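Local coordinates for EtuB protein (Clostridium kluyveri DSM 555, PDB 3IO0) that probably forms part of the protein shell of a bacterial microcompartment linked to ethanol utilisation, as a trimer whose chains each carry two microcompartment domains, at residues A80-F85 with G181-T186; H121-Y126 with I148-P153; I173-P178 with I189-S194. All blocks are in the same frame, centred on the assembly; numbering follows the deposited sequence.

Contact 1: residues A80-F85 with G181-T186; sequences AGHGIF and GVLSYT
The nearest CA atoms of the two segments are those of G81 and T186, 5.1 Å apart. No ladder of main-chain bonds forms here: residues 80-83 are the irregular lead-in to strand 84-90, and residues 181-186 belong to the loop between strands 171-176 and 189-195. Within that loop S184 is the centre of an inverse gamma turn, with a weak bond from Y185 N back to L183 O.

The side chain that carries the contact is H82. With chi1 at -54° its CG sits beside the backbone N and anti to the carbonyl carbon, and the ring reaches across to the turn. There S184 N donates to H82 NE2 over 3.1 Å in a fairly straight bond, the N-H...N angle being 164°, and the nitrogen lies almost in the ring plane. An accepting NE2 is consistent with an imidazole whose proton is on ND1. CB of S184 lies against the same edge, 3.6 Å from H82 CD2, while S184 OG is taken up by L72 O. T186 covers one face of the ring: its methyl CG2 stands 3.5 Å from the H82 ring centroid, displaced toward the rim, in a CH-pi contact. The two side chains cross at about a right angle, and T186 OG1 is bonded to E188. The imidazole is thus gripped at its edge by a main-chain N-H and covered on a face by a methyl group.

Y185, the last residue of the turn, meets Y185 of each of the other two subunits edge-to-face. The arrangement ties the lead-in to a strand of the first microcompartment domain to a loop of the second, and so belongs to the tandem-domain interface of a trimeric shell protein, beside the place where its three chains converge.

Contact 2: residues H121-Y126 with I148-P153; sequences HLEVQY and IMHAAP
H121 and H150, the two residues most buried by this contact, meet rim to rim on the same face of an antiparallel strand pair. Their ring planes are 84° apart and neither ring lies over the other; the nearest atoms are H121 CE1 and H150 ND1, at 3.4 Å. In H121 a chi1 of 52° sets CG between the backbone N and the carbonyl carbon, leaning toward the partner strand. Over one face of the H121 ring comes the methyl of A152, its CB 3.6 Å from the ring centroid in a CH-pi contact.

On its other nitrogen H150 turns to E123, the residue paired with it in the ladder. H150 NE2 reaches E123 OE1 at 2.8 Å, but the bond is bent and weak, and the carboxylate stands steeply to the ring. The second oxygen, E123 OE2, accepts a straight bond from Q125 NE2 through its anti lone pair, at 3.1 Å; that amide nitrogen also bonds Y110 O. Both carboxylate oxygens therefore have a partner.

In the backbone, the pairs H121-A152, E123-H150 and Q125-I148 are each closed by two main-chain bonds. L122, V124, M149 and A151 point to the opposite face, onto helices 154-167 and 197-217, while E123, Q125 and H150 abut the start of helix 50-61. Strands 114-117 and 189-195 flank the pair on its two sides within the sheet.

Contact 3: residues I173-P178 with I189-S194; sequences ITYGSP and ILITIS
T174 pairs with T192, Y175 with I191 and G176 with L190 along two antiparallel strands whose axes come within 4.6 Å. Strand 171-176 is the outermost of its sheet within the chain, in the second microcompartment domain. A classic beta bulge interrupts the ladder at its start: I173 and T174 both face T192, whose carbonyl O takes a bond from I173 N at 2.7 Å and a weaker one from T174 N. At the other end G176 and L190 exchange a regular pair of main-chain bonds.

Side chains sort to the two faces. T174, L190 and T192 share one; there T174 CG2 touches L190 CD2 at 3.8 Å, and helix 132-138 adds F138 against both threonines. The bulge brings I173 next to T192 as well, and I173 CG1 rests on S194 CB, 3.7 Å away.

On the face of Y175 and I191, the tyrosine has CG anti to its backbone N (chi1 169°). The far end of its ring lies near I189, and the ring stacks with H30 of a neighbouring subunit. S177 OG bonds E71 of that same subunit, so this edge of the sheet also lies at the trimer interface.

The methyl CD1 of I189 touches both Y175 and S177, 3.6 Å from Y175 OH and 3.7 Å from S177 CB.

Overall arrangement
Contacts 2 and 3 are successive pairings in one sheet, joined where strands 145-152 and 189-195 run side by side and M149 O probably accepts a bond from I191 N. Contact 1 joins the two domains directly, its loop 181-186 connecting the strands of contact 3, while one face of contact 2 also lies against the first domain. All three are buried, but their chemistry differs. Contact 2, inside the sheet, combines a full ladder with a polar histidine-glutamate-glutamine face; contact 3, at the sheet's edge, is largely apolar, with a bulge; contact 1 has one hydrogen bond, from a loop N-H to a histidine nitrogen, and a methyl over the same ring. Contacts 1 and 3 reach the same neighbouring subunit.

Contact 1: residues A80-F85 with G181-T186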
ATOM      1  N   ALA A  80      -3.973   8.163  -4.140  1.00 48.35           N
ATOM      2  CA  ALA A  80      -4.754   7.264  -3.300  1.00 47.64           C
ATOM      3  C   ALA A  80      -5.258   6.002  -4.049  1.00 47.18           C
ATOM      4  O   ALA A  80      -6.017   5.218  -3.475  1.00 47.07           O
ATOM      5  CB  ALA A  80      -5.943   8.029  -2.720  1.00 47.57           C
ATOM      6  N   GLY A  81      -4.843   5.814  -5.309  1.00 46.59           N
ATOM      7  CA  GLY A  81      -5.304   4.706  -6.162  1.00 45.94           C
ATOM      8  C   GLY A  81      -4.260   3.663  -6.537  1.00 45.95           C
ATOM      9  O   GLY A  81      -3.260   3.465  -5.833  1.00 46.02           O
ATOM     10  N   HIS A  82      -4.523   2.966  -7.635  1.00 45.81           N
ATOM     11  CA  HIS A  82      -3.578   2.033  -8.259  1.00 45.86           C
ATOM     12  C   HIS A  82      -2.849   2.823  -9.386  1.00 46.28           C
ATOM     13  O   HIS A  82      -3.356   3.879  -9.770  1.00 46.79           O
ATOM     14  CB  HIS A  82      -4.394   0.883  -8.827  1.00 45.72           C
ATOM     15  CG  HIS A  82      -5.311   0.224  -7.835  1.00 45.86           C
ATOM     16  ND1 HIS A  82      -6.670   0.453  -7.809  1.00 46.41           N
ATOM     17  CD2 HIS A  82      -5.071  -0.689  -6.861  1.00 45.80           C
ATOM     18  CE1 HIS A  82      -7.226  -0.281  -6.860  1.00 45.63           C
ATOM     19  NE2 HIS A  82      -6.276  -0.982  -6.268  1.00 45.21           N
ATOM     20  N   GLY A  83      -1.726   2.395  -9.981  1.00 46.17           N
ATOM     21  CA  GLY A  83      -1.130   1.078  -9.965  1.00 46.04           C
ATOM     22  C   GLY A  83      -1.619   0.243 -11.145  1.00 46.08           C
ATOM     23  O   GLY A  83      -2.708  -0.336 -11.066  1.00 46.91           O
ATOM     24  N   ILE A  84      -0.873   0.145 -12.246  1.00 45.28           N
ATOM     25  CA  ILE A  84      -1.319  -0.824 -13.271  1.00 44.88           C
ATOM     26  C   ILE A  84      -0.232  -1.678 -13.938  1.00 44.78           C
ATOM     27  O   ILE A  84       0.810  -1.163 -14.347  1.00 45.26           O
ATOM     28  CB  ILE A  84      -2.315  -0.214 -14.295  1.00 44.72           C
ATOM     29  CG1 ILE A  84      -2.871  -1.287 -15.228  1.00 45.21           C
ATOM     30  CG2 ILE A  84      -1.684   0.869 -15.090  1.00 44.66           C
ATOM     31  CD1 ILE A  84      -3.867  -2.232 -14.590  1.00 45.09           C
ATOM     32  N   PHE A  85      -0.486  -2.983 -14.033  1.00 44.32           N
ATOM     33  CA  PHE A  85       0.451  -3.913 -14.659  1.00 44.09           C
ATOM     34  C   PHE A  85      -0.283  -4.965 -15.480  1.00 44.27           C
ATOM     35  O   PHE A  85      -0.880  -5.900 -14.937  1.00 44.08           O
ATOM     36  CB  PHE A  85       1.342  -4.565 -13.610  1.00 43.97           C
ATOM     37  CG  PHE A  85       2.321  -5.568 -14.163  1.00 43.78           C
ATOM     38  CD1 PHE A  85       3.371  -5.163 -14.984  1.00 43.66           C
ATOM     39  CD2 PHE A  85       2.216  -6.916 -13.829  1.00 43.12           C
ATOM     40  CE1 PHE A  85       4.296  -6.094 -15.487  1.00 43.01           C
ATOM     41  CE2 PHE A  85       3.121  -7.846 -14.325  1.00 43.22           C
ATOM     42  CZ  PHE A  85       4.171  -7.431 -15.156  1.00 43.27           C
ATOM     43  N   GLY A 181     -10.595  -6.851  -0.229  1.00 43.58           N
ATOM     44  CA  GLY A 181      -9.761  -7.740  -1.023  1.00 43.57           C
ATOM     45  C   GLY A 181      -9.863  -7.525  -2.518  1.00 43.71           C
ATOM     46  O   GLY A 181      -9.116  -8.133  -3.277  1.00 44.36           O
ATOM     47  N   VAL A 182     -10.780  -6.669  -2.955  1.00 43.43           N
ATOM     48  CA  VAL A 182     -10.919  -6.361  -4.374  1.00 43.07           C
ATOM     49  C   VAL A 182      -9.913  -5.287  -4.783  1.00 43.13           C
ATOM     50  O   VAL A 182      -9.448  -5.272  -5.914  1.00 43.00           O
ATOM     51  CB  VAL A 182     -12.362  -5.915  -4.719  1.00 43.22           C
ATOM     52  CG1 VAL A 182     -12.474  -5.429  -6.176  1.00 42.88           C
ATOM     53  CG2 VAL A 182     -13.350  -7.037  -4.441  1.00 42.68           C
ATOM     54  N   LEU A 183      -9.575  -4.396  -3.854  1.00 43.36           N
ATOM     55  CA  LEU A 183      -8.659  -3.293  -4.144  1.00 43.68           C
ATOM     56  C   LEU A 183      -7.385  -3.429  -3.331  1.00 43.93           C
ATOM     57  O   LEU A 183      -7.405  -3.970  -2.231  1.00 44.51           O
ATOM     58  CB  LEU A 183      -9.307  -1.940  -3.827  1.00 43.64           C
ATOM     59  CG  LEU A 183     -10.756  -1.634  -4.218  1.00 43.35           C
ATOM     60  CD1 LEU A 183     -11.070  -0.228  -3.767  1.00 43.10           C
ATOM     61  CD2 LEU A 183     -11.025  -1.803  -5.710  1.00 42.41           C
ATOM     62  N   SER A 184      -6.287  -2.912  -3.858  1.00 43.96           N
ATOM     63  CA  SER A 184      -5.004  -3.013  -3.189  1.00 44.26           C
ATOM     64  C   SER A 184      -4.813  -1.986  -2.084  1.00 44.46           C
ATOM     65  O   SER A 184      -3.810  -1.266  -2.076  1.00 44.46           O
ATOM     66  CB  SER A 184      -3.883  -2.872  -4.210  1.00 44.32           C
ATOM     67  OG  SER A 184      -3.977  -3.894  -5.177  1.00 44.96           O
ATOM     68  N   TYR A 185      -5.760  -1.928  -1.145  1.00 44.65           N
ATOM     69  CA  TYR A 185      -5.702  -0.976  -0.025  1.00 44.94           C
ATOM     70  C   TYR A 185      -5.653   0.485  -0.465  1.00 44.83           C
ATOM     71  O   TYR A 185      -4.905   1.292   0.097  1.00 44.83           O
ATOM     72  CB  TYR A 185      -4.483  -1.231   0.863  1.00 45.52           C
ATOM     73  CG  TYR A 185      -4.357  -2.604   1.443  1.00 46.15           C
ATOM     74  CD1 TYR A 185      -5.475  -3.382   1.712  1.00 46.65           C
ATOM     75  CD2 TYR A 185      -3.108  -3.109   1.775  1.00 47.09           C
ATOM     76  CE1 TYR A 185      -5.353  -4.642   2.262  1.00 46.81           C
ATOM     77  CE2 TYR A 185      -2.978  -4.370   2.334  1.00 47.70           C
ATOM     78  CZ  TYR A 185      -4.103  -5.127   2.565  1.00 46.67           C
ATOM     79  OH  TYR A 185      -3.967  -6.367   3.115  1.00 47.09           O
ATOM     80  N   THR A 186      -6.437   0.819  -1.479  1.00 44.68           N
ATOM     81  CA  THR A 186      -6.523   2.190  -1.956  1.00 44.29           C
ATOM     82  C   THR A 186      -7.592   2.900  -1.137  1.00 44.35           C
ATOM     83  O   THR A 186      -8.423   2.255  -0.499  1.00 44.37           O
ATOM     84  CB  THR A 186      -6.836   2.225  -3.465  1.00 44.11           C
ATOM     85  OG1 THR A 186      -8.023   1.474  -3.734  1.00 43.40           O
ATOM     86  CG2 THR A 186      -5.689   1.601  -4.247  1.00 43.99           C
TER

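Contact 2: residues H121-Y126 with I148-P153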
ATOM      1  N   HIS A 121      -9.486  11.959  -5.975  1.00 50.82           N
ATOM      2  CA  HIS A 121      -9.711  11.875  -7.406  1.00 50.43           C
ATOM      3  C   HIS A 121     -11.075  11.280  -7.726  1.00 50.56           C
ATOM      4  O   HIS A 121     -11.736  10.707  -6.857  1.00 50.66           O
ATOM      5  CB  HIS A 121      -8.620  11.031  -8.056  1.00 50.20           C
ATOM      6  CG  HIS A 121      -8.425   9.691  -7.414  1.00 49.81           C
ATOM      7  ND1 HIS A 121      -9.287   8.633  -7.617  1.00 49.32           N
ATOM      8  CD2 HIS A 121      -7.462   9.233  -6.579  1.00 49.68           C
ATOM      9  CE1 HIS A 121      -8.869   7.585  -6.936  1.00 48.61           C
ATOM     10  NE2 HIS A 121      -7.763   7.922  -6.298  1.00 49.76           N
ATOM     11  N   LEU A 122     -11.488  11.422  -8.978  1.00 50.52           N
ATOM     12  CA  LEU A 122     -12.681  10.772  -9.478  1.00 50.97           C
ATOM     13  C   LEU A 122     -12.359  10.170 -10.839  1.00 51.33           C
ATOM     14  O   LEU A 122     -11.609  10.763 -11.613  1.00 51.59           O
ATOM     15  CB  LEU A 122     -13.811  11.785  -9.609  1.00 50.96           C
ATOM     16  CG  LEU A 122     -15.119  11.266 -10.215  1.00 51.64           C
ATOM     17  CD1 LEU A 122     -15.910  10.473  -9.204  1.00 51.97           C
ATOM     18  CD2 LEU A 122     -15.959  12.407 -10.736  1.00 52.71           C
ATOM     19  N   GLU A 123     -12.893   8.988 -11.121  1.00 51.51           N
ATOM     20  CA  GLU A 123     -12.678   8.364 -12.418  1.00 52.23           C
ATOM     21  C   GLU A 123     -13.881   7.549 -12.817  1.00 52.50           C
ATOM     22  O   GLU A 123     -14.369   6.699 -12.061  1.00 52.80           O
ATOM     23  CB  GLU A 123     -11.426   7.486 -12.439  1.00 52.03           C
ATOM     24  CG  GLU A 123     -11.170   6.800 -13.789  1.00 52.69           C
ATOM     25  CD  GLU A 123      -9.850   6.039 -13.844  1.00 53.47           C
ATOM     26  OE1 GLU A 123      -9.289   5.726 -12.771  1.00 56.11           O
ATOM     27  OE2 GLU A 123      -9.358   5.758 -14.963  1.00 55.52           O
ATOM     28  N   VAL A 124     -14.355   7.819 -14.024  1.00 52.74           N
ATOM     29  CA  VAL A 124     -15.486   7.112 -14.572  1.00 52.78           C
ATOM     30  C   VAL A 124     -15.123   6.708 -15.998  1.00 52.90           C
ATOM     31  O   VAL A 124     -14.814   7.563 -16.823  1.00 53.16           O
ATOM     32  CB  VAL A 124     -16.747   7.993 -14.545  1.00 52.71           C
ATOM     33  CG1 VAL A 124     -17.959   7.173 -14.870  1.00 53.28           C
ATOM     34  CG2 VAL A 124     -16.934   8.615 -13.176  1.00 52.57           C
ATOM     35  N   GLN A 125     -15.133   5.405 -16.265  1.00 52.81           N
ATOM     36  CA  GLN A 125     -14.782   4.870 -17.574  1.00 52.95           C
ATOM     37  C   GLN A 125     -15.954   4.125 -18.178  1.00 53.01           C
ATOM     38  O   GLN A 125     -16.797   3.585 -17.458  1.00 53.01           O
ATOM     39  CB  GLN A 125     -13.588   3.917 -17.476  1.00 53.08           C
ATOM     40  CG  GLN A 125     -12.258   4.564 -17.069  1.00 53.99           C
ATOM     41  CD  GLN A 125     -11.691   5.527 -18.107  1.00 54.81           C
ATOM     42  OE1 GLN A 125     -12.232   5.678 -19.214  1.00 55.94           O
ATOM     43  NE2 GLN A 125     -10.587   6.181 -17.751  1.00 53.73           N
ATOM     44  N   TYR A 126     -15.987   4.082 -19.508  1.00 53.13           N
ATOM     45  CA  TYR A 126     -17.054   3.407 -20.245  1.00 53.01           C
ATOM     46  C   TYR A 126     -16.497   2.631 -21.430  1.00 52.83           C
ATOM     47  O   TYR A 126     -15.531   3.067 -22.055  1.00 53.32           O
ATOM     48  CB  TYR A 126     -18.088   4.425 -20.741  1.00 53.12           C
ATOM     49  CG  TYR A 126     -19.095   3.847 -21.718  1.00 53.51           C
ATOM     50  CD1 TYR A 126     -20.103   2.994 -21.279  1.00 53.33           C
ATOM     51  CD2 TYR A 126     -19.032   4.148 -23.083  1.00 53.25           C
ATOM     52  CE1 TYR A 126     -21.017   2.451 -22.169  1.00 53.19           C
ATOM     53  CE2 TYR A 126     -19.946   3.608 -23.976  1.00 52.78           C
ATOM     54  CZ  TYR A 126     -20.935   2.760 -23.508  1.00 53.01           C
ATOM     55  OH  TYR A 126     -21.858   2.217 -24.368  1.00 53.45           O
ATOM     56  N   ILE A 148     -16.908   1.679 -15.165  1.00 49.44           N
ATOM     57  CA  ILE A 148     -16.025   1.633 -13.999  1.00 49.29           C
ATOM     58  C   ILE A 148     -16.011   2.958 -13.227  1.00 49.76           C
ATOM     59  O   ILE A 148     -15.813   4.027 -13.806  1.00 50.19           O
ATOM     60  CB  ILE A 148     -14.592   1.242 -14.382  1.00 49.17           C
ATOM     61  CG1 ILE A 148     -14.582  -0.109 -15.093  1.00 48.51           C
ATOM     62  CG2 ILE A 148     -13.680   1.220 -13.146  1.00 48.83           C
ATOM     63  CD1 ILE A 148     -13.304  -0.383 -15.822  1.00 47.70           C
ATOM     64  N   MET A 149     -16.210   2.870 -11.917  1.00 49.81           N
ATOM     65  CA  MET A 149     -16.356   4.031 -11.055  1.00 49.80           C
ATOM     66  C   MET A 149     -15.436   3.897  -9.876  1.00 49.74           C
ATOM     67  O   MET A 149     -15.350   2.817  -9.284  1.00 50.17           O
ATOM     68  CB  MET A 149     -17.742   4.022 -10.439  1.00 50.01           C
ATOM     69  CG  MET A 149     -18.784   4.789 -11.158  1.00 50.39           C
ATOM     70  SD  MET A 149     -20.342   4.042 -10.688  1.00 49.90           S
ATOM     71  CE  MET A 149     -20.426   2.780 -11.946  1.00 49.69           C
ATOM     72  N   HIS A 150     -14.793   4.998  -9.501  1.00 49.04           N
ATOM     73  CA  HIS A 150     -14.242   5.112  -8.167  1.00 48.57           C
ATOM     74  C   HIS A 150     -13.900   6.547  -7.851  1.00 48.36           C
ATOM     75  O   HIS A 150     -13.750   7.374  -8.751  1.00 48.47           O
ATOM     76  CB  HIS A 150     -13.030   4.204  -7.975  1.00 48.68           C
ATOM     77  CG  HIS A 150     -11.899   4.514  -8.892  1.00 49.22           C
ATOM     78  ND1 HIS A 150     -11.023   5.553  -8.666  1.00 50.79           N
ATOM     79  CD2 HIS A 150     -11.499   3.928 -10.041  1.00 50.14           C
ATOM     80  CE1 HIS A 150     -10.131   5.595  -9.639  1.00 51.13           C
ATOM     81  NE2 HIS A 150     -10.402   4.623 -10.490  1.00 51.13           N
ATOM     82  N   ALA A 151     -13.812   6.841  -6.560  1.00 48.00           N
ATOM     83  CA  ALA A 151     -13.336   8.131  -6.094  1.00 47.61           C
ATOM     84  C   ALA A 151     -12.614   7.969  -4.752  1.00 47.49           C
ATOM     85  O   ALA A 151     -12.890   7.025  -3.988  1.00 47.39           O
ATOM     86  CB  ALA A 151     -14.477   9.107  -5.982  1.00 47.40           C
ATOM     87  N   ALA A 152     -11.671   8.877  -4.497  1.00 46.90           N
ATOM     88  CA  ALA A 152     -10.930   8.919  -3.251  1.00 46.39           C
ATOM     89  C   ALA A 152     -11.139  10.295  -2.660  1.00 46.34           C
ATOM     90  O   ALA A 152     -11.163  11.272  -3.397  1.00 46.59           O
ATOM     91  CB  ALA A 152      -9.460   8.678  -3.496  1.00 46.24           C
ATOM     92  N   PRO A 153     -11.283  10.386  -1.329  1.00 46.21           N
ATOM     93  CA  PRO A 153     -11.286   9.284  -0.382  1.00 46.19           C
ATOM     94  C   PRO A 153     -12.529   8.446  -0.560  1.00 46.36           C
ATOM     95  O   PRO A 153     -13.524   8.920  -1.130  1.00 46.56           O
ATOM     96  CB  PRO A 153     -11.311   9.988   0.973  1.00 46.25           C
ATOM     97  CG  PRO A 153     -11.939  11.286   0.705  1.00 46.38           C
ATOM     98  CD  PRO A 153     -11.456  11.679  -0.652  1.00 46.21           C
TER

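Contact 3: residues I173-P178 with I189-S194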
ATOM      1  N   ILE A 173     -21.554  -5.472 -11.015  1.00 47.22           N
ATOM      2  CA  ILE A 173     -20.637  -6.563 -11.325  1.00 46.23           C
ATOM      3  C   ILE A 173     -19.543  -6.681 -10.274  1.00 45.56           C
ATOM      4  O   ILE A 173     -19.206  -7.787  -9.861  1.00 45.61           O
ATOM      5  CB  ILE A 173     -20.075  -6.443 -12.765  1.00 46.16           C
ATOM      6  CG1 ILE A 173     -21.219  -6.325 -13.769  1.00 45.61           C
ATOM      7  CG2 ILE A 173     -19.186  -7.628 -13.133  1.00 46.17           C
ATOM      8  CD1 ILE A 173     -22.158  -7.499 -13.783  1.00 45.11           C
ATOM      9  N   THR A 174     -19.021  -5.547  -9.822  1.00 44.79           N
ATOM     10  CA  THR A 174     -17.943  -5.534  -8.833  1.00 44.42           C
ATOM     11  C   THR A 174     -18.182  -4.486  -7.761  1.00 44.07           C
ATOM     12  O   THR A 174     -18.447  -3.328  -8.080  1.00 44.64           O
ATOM     13  CB  THR A 174     -16.582  -5.228  -9.511  1.00 44.36           C
ATOM     14  OG1 THR A 174     -16.207  -6.327 -10.356  1.00 44.95           O
ATOM     15  CG2 THR A 174     -15.492  -4.964  -8.479  1.00 43.57           C
ATOM     16  N   TYR A 175     -18.091  -4.880  -6.495  1.00 43.44           N
ATOM     17  CA  TYR A 175     -18.011  -3.901  -5.409  1.00 42.91           C
ATOM     18  C   TYR A 175     -16.651  -4.011  -4.740  1.00 42.92           C
ATOM     19  O   TYR A 175     -16.287  -5.072  -4.247  1.00 43.39           O
ATOM     20  CB  TYR A 175     -19.137  -4.079  -4.390  1.00 42.50           C
ATOM     21  CG  TYR A 175     -18.936  -3.275  -3.127  1.00 42.03           C
ATOM     22  CD1 TYR A 175     -19.417  -1.970  -3.016  1.00 41.75           C
ATOM     23  CD2 TYR A 175     -18.257  -3.814  -2.046  1.00 42.03           C
ATOM     24  CE1 TYR A 175     -19.232  -1.219  -1.853  1.00 41.36           C
ATOM     25  CE2 TYR A 175     -18.060  -3.083  -0.885  1.00 42.94           C
ATOM     26  CZ  TYR A 175     -18.554  -1.786  -0.787  1.00 42.62           C
ATOM     27  OH  TYR A 175     -18.342  -1.078   0.384  1.00 42.65           O
ATOM     28  N   GLY A 176     -15.897  -2.923  -4.730  1.00 42.72           N
ATOM     29  CA  GLY A 176     -14.557  -2.949  -4.169  1.00 43.04           C
ATOM     30  C   GLY A 176     -14.392  -1.838  -3.166  1.00 43.46           C
ATOM     31  O   GLY A 176     -14.701  -0.682  -3.459  1.00 43.76           O
ATOM     32  N   SER A 177     -13.917  -2.194  -1.976  1.00 43.54           N
ATOM     33  CA  SER A 177     -13.667  -1.241  -0.905  1.00 43.41           C
ATOM     34  C   SER A 177     -12.184  -1.329  -0.528  1.00 43.72           C
ATOM     35  O   SER A 177     -11.472  -2.198  -1.051  1.00 44.19           O
ATOM     36  CB  SER A 177     -14.545  -1.589   0.283  1.00 43.29           C
ATOM     37  OG  SER A 177     -14.157  -2.837   0.811  1.00 42.83           O
ATOM     38  N   PRO A 178     -11.704  -0.451   0.379  1.00 43.75           N
ATOM     39  CA  PRO A 178     -10.265  -0.409   0.659  1.00 43.75           C
ATOM     40  C   PRO A 178      -9.647  -1.724   1.098  1.00 43.86           C
ATOM     41  O   PRO A 178      -8.452  -1.918   0.929  1.00 44.35           O
ATOM     42  CB  PRO A 178     -10.164   0.593   1.804  1.00 43.53           C
ATOM     43  CG  PRO A 178     -11.309   1.484   1.594  1.00 43.72           C
ATOM     44  CD  PRO A 178     -12.419   0.555   1.180  1.00 43.80           C
ATOM     45  N   ILE A 189     -13.804   3.711  -3.008  1.00 45.05           N
ATOM     46  CA  ILE A 189     -14.873   2.745  -3.288  1.00 44.90           C
ATOM     47  C   ILE A 189     -14.978   2.600  -4.805  1.00 45.28           C
ATOM     48  O   ILE A 189     -15.132   3.592  -5.516  1.00 45.33           O
ATOM     49  CB  ILE A 189     -16.238   3.152  -2.675  1.00 44.61           C
ATOM     50  CG1 ILE A 189     -16.211   2.999  -1.153  1.00 43.92           C
ATOM     51  CG2 ILE A 189     -17.376   2.336  -3.278  1.00 43.66           C
ATOM     52  CD1 ILE A 189     -16.225   1.570  -0.670  1.00 43.33           C
ATOM     53  N   LEU A 190     -14.858   1.367  -5.292  1.00 45.78           N
ATOM     54  CA  LEU A 190     -14.977   1.076  -6.720  1.00 46.33           C
ATOM     55  C   LEU A 190     -16.228   0.268  -7.029  1.00 46.96           C
ATOM     56  O   LEU A 190     -16.599  -0.632  -6.278  1.00 47.28           O
ATOM     57  CB  LEU A 190     -13.740   0.344  -7.238  1.00 46.19           C
ATOM     58  CG  LEU A 190     -13.716  -0.069  -8.714  1.00 45.79           C
ATOM     59  CD1 LEU A 190     -12.395   0.317  -9.383  1.00 45.59           C
ATOM     60  CD2 LEU A 190     -14.004  -1.544  -8.869  1.00 44.34           C
ATOM     61  N   ILE A 191     -16.867   0.601  -8.141  1.00 47.55           N
ATOM     62  CA  ILE A 191     -18.058  -0.099  -8.590  1.00 48.10           C
ATOM     63  C   ILE A 191     -17.874  -0.421 -10.058  1.00 48.70           C
ATOM     64  O   ILE A 191     -17.245   0.332 -10.804  1.00 48.89           O
ATOM     65  CB  ILE A 191     -19.361   0.708  -8.237  1.00 48.23           C
ATOM     66  CG1 ILE A 191     -19.847   0.263  -6.878  1.00 48.25           C
ATOM     67  CG2 ILE A 191     -20.519   0.511  -9.202  1.00 47.99           C
ATOM     68  CD1 ILE A 191     -19.646  -1.189  -6.647  1.00 48.29           C
ATOM     69  N   THR A 192     -18.393  -1.567 -10.455  1.00 49.22           N
ATOM     70  CA  THR A 192     -18.289  -2.011 -11.820  1.00 49.77           C
ATOM     71  C   THR A 192     -19.674  -2.399 -12.285  1.00 50.44           C
ATOM     72  O   THR A 192     -20.405  -3.099 -11.581  1.00 50.66           O
ATOM     73  CB  THR A 192     -17.274  -3.136 -11.916  1.00 49.67           C
ATOM     74  OG1 THR A 192     -16.089  -2.614 -12.515  1.00 50.30           O
ATOM     75  CG2 THR A 192     -17.778  -4.287 -12.728  1.00 49.21           C
ATOM     76  N   ILE A 193     -20.033  -1.929 -13.471  1.00 51.19           N
ATOM     77  CA  ILE A 193     -21.427  -1.947 -13.904  1.00 51.66           C
ATOM     78  C   ILE A 193     -21.607  -2.452 -15.338  1.00 51.90           C
ATOM     79  O   ILE A 193     -20.779  -2.162 -16.207  1.00 52.06           O
ATOM     80  CB  ILE A 193     -22.065  -0.566 -13.576  1.00 51.78           C
ATOM     81  CG1 ILE A 193     -23.041  -0.763 -12.429  1.00 52.91           C
ATOM     82  CG2 ILE A 193     -22.689   0.161 -14.777  1.00 50.80           C
ATOM     83  CD1 ILE A 193     -23.191   0.447 -11.560  1.00 56.42           C
ATOM     84  N   SER A 194     -22.656  -3.244 -15.565  1.00 52.09           N
ATOM     85  CA  SER A 194     -22.982  -3.742 -16.916  1.00 52.58           C
ATOM     86  C   SER A 194     -24.474  -3.587 -17.238  1.00 53.09           C
ATOM     87  O   SER A 194     -25.303  -3.456 -16.329  1.00 53.23           O
ATOM     88  CB  SER A 194     -22.548  -5.204 -17.087  1.00 52.37           C
ATOM     89  OG  SER A 194     -22.675  -5.644 -18.432  1.00 51.92           O
TER